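Local coordinates for protein dihydrodipicolinate synthase (Bacillus anthracis, PDB 1XKY) that probably catalyses the condensation of pyruvate with aspartate semialdehyde, the first committed step of the diaminopimelate route to lysine, at residues Glu66-Tyr71 and Thr104-Asp109. Sequence-based numbering, arbitrary orientation.
Sequences EKVALY and TEVGVD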
loop_
_atom_site.group_PDB
_atom_site.type_symbol
_atom_site.label_atom_id
_atom_site.label_comp_id
_atom_site.label_asym_id
_atom_site.label_seq_id
_atom_site.Cartn_x
_atom_site.Cartn_y
_atom_site.Cartn_z
ATOM N N GLU A 66 -26.887 -4.803 25.490
ATOM C CA GLU A 66 -26.510 -6.165 25.081
ATOM C C GLU A 66 -25.094 -6.539 25.526
ATOM O O GLU A 66 -24.862 -7.637 26.052
ATOM C CB GLU A 66 -26.647 -6.315 23.561
ATOM C CG GLU A 66 -28.088 -6.475 23.112
ATOM C CD GLU A 66 -28.254 -6.538 21.608
ATOM O OE1 GLU A 66 -27.561 -5.796 20.878
ATOM O OE2 GLU A 66 -29.110 -7.325 21.160
ATOM N N LYS A 67 -24.161 -5.611 25.327
ATOM C CA LYS A 67 -22.781 -5.814 25.732
ATOM C C LYS A 67 -22.698 -6.135 27.224
ATOM O O LYS A 67 -22.107 -7.131 27.599
ATOM C CB LYS A 67 -21.922 -4.595 25.383
ATOM C CG LYS A 67 -21.696 -4.415 23.893
ATOM C CD LYS A 67 -20.937 -3.130 23.605
ATOM C CE LYS A 67 -20.731 -2.950 22.123
ATOM N NZ LYS A 67 -20.244 -1.602 21.781
ATOM N N VAL A 68 -23.319 -5.298 28.052
ATOM C CA VAL A 68 -23.264 -5.444 29.512
ATOM C C VAL A 68 -23.925 -6.752 29.975
ATOM O O VAL A 68 -23.395 -7.430 30.844
ATOM C CB VAL A 68 -23.907 -4.221 30.246
ATOM C CG1 VAL A 68 -23.987 -4.465 31.767
ATOM C CG2 VAL A 68 -23.133 -2.929 29.938
ATOM N N ALA A 69 -25.066 -7.105 29.388
ATOM C CA ALA A 69 -25.705 -8.399 29.671
ATOM C C ALA A 69 -24.786 -9.571 29.298
ATOM O O ALA A 69 -24.670 -10.555 30.042
ATOM C CB ALA A 69 -27.028 -8.510 28.932
ATOM N N LEU A 70 -24.141 -9.450 28.139
ATOM C CA LEU A 70 -23.197 -10.450 27.660
ATOM C C LEU A 70 -21.989 -10.585 28.584
ATOM O O LEU A 70 -21.581 -11.709 28.904
ATOM C CB LEU A 70 -22.739 -10.120 26.227
ATOM C CG LEU A 70 -21.817 -11.140 25.547
ATOM C CD1 LEU A 70 -22.509 -12.486 25.392
ATOM C CD2 LEU A 70 -21.345 -10.612 24.188
ATOM N N TYR A 71 -21.415 -9.453 29.005
ATOM C CA TYR A 71 -20.291 -9.476 29.948
ATOM C C TYR A 71 -20.704 -10.196 31.232
ATOM O O TYR A 71 -19.981 -11.066 31.735
ATOM C CB TYR A 71 -19.813 -8.068 30.346
ATOM C CG TYR A 71 -19.401 -7.131 29.229
ATOM C CD1 TYR A 71 -18.891 -7.604 28.012
ATOM C CD2 TYR A 71 -19.493 -5.752 29.408
ATOM C CE1 TYR A 71 -18.523 -6.713 26.995
ATOM C CE2 TYR A 71 -19.118 -4.862 28.409
ATOM C CZ TYR A 71 -18.635 -5.340 27.207
ATOM O OH TYR A 71 -18.278 -4.431 26.222
ATOM N N THR A 104 -16.817 -2.935 34.492
ATOM C CA THR A 104 -16.171 -3.087 35.794
ATOM C C THR A 104 -17.205 -3.490 36.856
ATOM O O THR A 104 -16.946 -4.364 37.690
ATOM C CB THR A 104 -15.456 -1.783 36.226
ATOM O OG1 THR A 104 -14.419 -1.473 35.292
ATOM C CG2 THR A 104 -14.848 -1.908 37.622
ATOM N N GLU A 105 -18.378 -2.859 36.796
ATOM C CA GLU A 105 -19.467 -3.118 37.733
ATOM C C GLU A 105 -20.022 -4.543 37.692
ATOM O O GLU A 105 -20.507 -5.036 38.708
ATOM C CB GLU A 105 -20.617 -2.142 37.489
ATOM C CG GLU A 105 -20.345 -0.713 37.908
ATOM C CD GLU A 105 -21.390 0.259 37.361
ATOM O OE1 GLU A 105 -22.343 -0.193 36.685
ATOM O OE2 GLU A 105 -21.263 1.476 37.610
ATOM N N VAL A 106 -19.975 -5.198 36.533
ATOM C CA VAL A 106 -20.453 -6.588 36.432
ATOM C C VAL A 106 -19.358 -7.644 36.593
ATOM O O VAL A 106 -19.607 -8.824 36.352
ATOM C CB VAL A 106 -21.269 -6.854 35.128
ATOM C CG1 VAL A 106 -22.411 -5.864 35.008
ATOM C CG2 VAL A 106 -20.379 -6.833 33.882
ATOM N N GLY A 107 -18.156 -7.226 36.984
ATOM C CA GLY A 107 -17.132 -8.155 37.456
ATOM C C GLY A 107 -16.170 -8.751 36.444
ATOM O O GLY A 107 -15.563 -9.798 36.708
ATOM N N VAL A 108 -16.003 -8.103 35.291
ATOM C CA VAL A 108 -14.987 -8.560 34.336
ATOM C C VAL A 108 -13.601 -8.345 34.969
ATOM O O VAL A 108 -13.457 -7.604 35.943
ATOM C CB VAL A 108 -15.075 -7.847 32.956
ATOM C CG1 VAL A 108 -16.459 -8.019 32.345
ATOM C CG2 VAL A 108 -14.692 -6.361 33.055
ATOM N N ASP A 109 -12.587 -9.003 34.424
ATOM C CA ASP A 109 -11.249 -8.968 35.011
ATOM C C ASP A 109 -10.323 -7.934 34.373
ATOM O O ASP A 109 -9.310 -7.553 34.964
ATOM C CB ASP A 109 -10.633 -10.360 34.924
ATOM C CG ASP A 109 -11.465 -11.395 35.651
ATOM O OD1 ASP A 109 -12.113 -12.222 34.977
ATOM O OD2 ASP A 109 -11.505 -11.347 36.904
#
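Val106 and Val68 meet through single methyls, and their torsions decide which. In Val106 a chi1 of -55° sets CG1 opposite the carbonyl carbon and leaves CG2 between the backbone N and that carbon, and the two branches meet different residues of helix 64-78. CG1 reaches CG1 of Val68 at 3.9 Å, the two side chains approaching at a slant; on Val68 this is the methyl that chi1 (173°) places opposite the backbone N. CG2 of Val106 takes the next turn's residue, sitting 3.8 Å from CB of Tyr71. That same CB is met by CG1 of Val108, 3.9 Å away, so the root of the tyrosine packs against one methyl from each of two valines. The Tyr71 ring itself turns away from the loop and back along its own helix, with the Lys67 carbonyl O lying 3.1 Å above one face, toward the rim. The contact joins helix 64-78 of the TIM barrel, which follows strand 49-52, to the turn that leads from helix 93-105 into strand 110-114; that helix belongs to the crossover from strand 84-87. Val106 is the first residue to leave helical geometry. Gly107 turns the chain with a positive phi of 90°, and Val108 beyond it also points at Tyr71 before the next strand starts. Gly107 N still bonds to Thr104 O (3.2 Å). Tyr71 also touches Leu99 and Ala103 of helix 93-105, and both Tyr71 and Val108 rest on Ala86 of strand 84-87. At the far end of the turn the Asp109 carboxylate forms a salt bridge with Lys80 and accepts a hydrogen bond from the backbone N of Val84.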